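Local atomic coordinates of 361aa long hypothetical D-aminopeptidase (PDB entry 2DRH), a protein that probably acts as an aminopeptidase of the peptidase S58 (DmpA/ArgJ clan) family. Residues G186-I191 / E320-N325. Sequence-based numbering, arbitrary orientation.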
# COMPACT_ATOMS: atom_id res chain seq x y z
N GLY A 186 22.17 -18.53 0.34
CA GLY A 186 22.87 -18.26 1.57
C GLY A 186 21.87 -18.39 2.71
O GLY A 186 20.68 -18.20 2.50
N SER A 187 22.32 -18.74 3.91
CA SER A 187 21.38 -18.87 5.02
C SER A 187 22.04 -18.65 6.38
O SER A 187 23.26 -18.75 6.52
CB SER A 187 20.71 -20.25 4.98
OG SER A 187 19.50 -20.24 5.74
N ALA A 188 21.21 -18.33 7.36
CA ALA A 188 21.70 -18.09 8.71
C ALA A 188 20.50 -17.95 9.64
O ALA A 188 19.38 -17.73 9.17
CB ALA A 188 22.56 -16.83 8.76
N SER A 189 20.74 -18.07 10.94
CA SER A 189 19.66 -17.94 11.91
C SER A 189 20.18 -17.25 13.15
O SER A 189 21.38 -17.16 13.38
CB SER A 189 19.12 -19.32 12.29
OG SER A 189 20.08 -20.06 13.03
N ARG A 190 19.25 -16.74 13.96
CA ARG A 190 19.59 -16.05 15.20
C ARG A 190 18.59 -16.44 16.27
O ARG A 190 17.42 -16.68 15.97
CB ARG A 190 19.56 -14.54 14.99
CG ARG A 190 20.72 -13.99 14.18
CD ARG A 190 22.05 -14.25 14.89
NE ARG A 190 23.17 -13.60 14.21
CZ ARG A 190 23.76 -14.05 13.10
NH1 ARG A 190 23.34 -15.18 12.53
NH2 ARG A 190 24.77 -13.37 12.57
N ILE A 191 19.05 -16.49 17.51
CA ILE A 191 18.21 -16.83 18.65
C ILE A 191 18.01 -15.57 19.46
O ILE A 191 18.95 -14.80 19.64
CB ILE A 191 18.88 -17.89 19.54
CG1 ILE A 191 19.11 -19.18 18.75
CG2 ILE A 191 18.03 -18.16 20.78
CD1 ILE A 191 17.83 -19.82 18.24
N GLU A 320 21.72 -10.19 6.73
CA GLU A 320 23.06 -9.72 6.41
C GLU A 320 24.05 -10.88 6.31
O GLU A 320 24.81 -10.97 5.34
CB GLU A 320 23.56 -8.70 7.44
CG GLU A 320 24.92 -8.08 7.08
CD GLU A 320 25.40 -7.03 8.07
OE1 GLU A 320 24.55 -6.42 8.77
OE2 GLU A 320 26.63 -6.80 8.15
N GLU A 321 24.06 -11.76 7.31
CA GLU A 321 24.98 -12.87 7.26
C GLU A 321 24.60 -13.83 6.14
O GLU A 321 25.47 -14.34 5.43
CB GLU A 321 25.03 -13.63 8.60
CG GLU A 321 26.32 -14.45 8.75
CD GLU A 321 26.23 -15.55 9.80
OE1 GLU A 321 25.80 -15.28 10.94
OE2 GLU A 321 26.60 -16.70 9.48
N ALA A 322 23.30 -14.08 5.97
CA ALA A 322 22.84 -14.99 4.93
C ALA A 322 23.34 -14.55 3.55
O ALA A 322 23.68 -15.40 2.72
CB ALA A 322 21.32 -15.07 4.93
N ILE A 323 23.38 -13.24 3.32
CA ILE A 323 23.85 -12.73 2.04
C ILE A 323 25.33 -13.04 1.89
O ILE A 323 25.77 -13.56 0.87
CB ILE A 323 23.64 -11.20 1.93
CG1 ILE A 323 22.14 -10.90 1.86
CG2 ILE A 323 24.37 -10.65 0.70
CD1 ILE A 323 21.79 -9.42 1.90
N ILE A 324 26.11 -12.72 2.93
CA ILE A 324 27.54 -12.99 2.89
C ILE A 324 27.81 -14.49 2.68
O ILE A 324 28.63 -14.87 1.85
CB ILE A 324 28.23 -12.49 4.19
CG1 ILE A 324 28.05 -10.98 4.32
CG2 ILE A 324 29.71 -12.86 4.18
CD1 ILE A 324 28.43 -10.18 3.07
N ASN A 325 27.10 -15.33 3.43
CA ASN A 325 27.27 -16.78 3.31
C ASN A 325 27.00 -17.27 1.89
O ASN A 325 27.59 -18.25 1.45
CB ASN A 325 26.36 -17.52 4.29
CG ASN A 325 26.77 -17.31 5.74
OD1 ASN A 325 27.95 -17.23 6.03
ND2 ASN A 325 25.79 -17.23 6.64
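Arg190 reaches Glu321 end-on, NH1 and NH2 both converging on the single oxygen OE1, and this salt bridge ties strand 184-193 to helix 309-328 in a buried contact of this S58 (DmpA-type) fold. The two side chains cross at about a right angle, with guanidinium and carboxylate planes 49° apart. NH2 makes the shorter bond, 2.7 Å to Glu321 OE1 on its anti lone pair, while NH1 meets that oxygen from above the carboxylate plane. The arginine chain bends at chi2 (-62°), which brings NH1 back to its own backbone, where it also donates to Ser189 O at 2.9 Å. Glu317, one turn earlier on the helix, pairs with NE, and Ile10 O accepts from NH2. A leucine in place of Arg190 would probably leave the buried carboxylate of Glu321, and that of Glu317, without their shared positive partner.

The other carboxylate oxygen, Glu321 OE2, takes a nearly straight bond from Asn325 ND2 and a second from Asn19. Asn325 OD1 is held by Ala3 N, which helps fix the amide's rotation. Ala188 CB packs against the helix, 4.0 Å from Ala322 N. At Gly186 a CB would run into Ala322 O, which lies 3.2 Å from Gly186 CA in a CA-H...O contact. Asn325 ND2 completes the join, donating to Ser187 O at 3.0 Å from above the carbonyl plane.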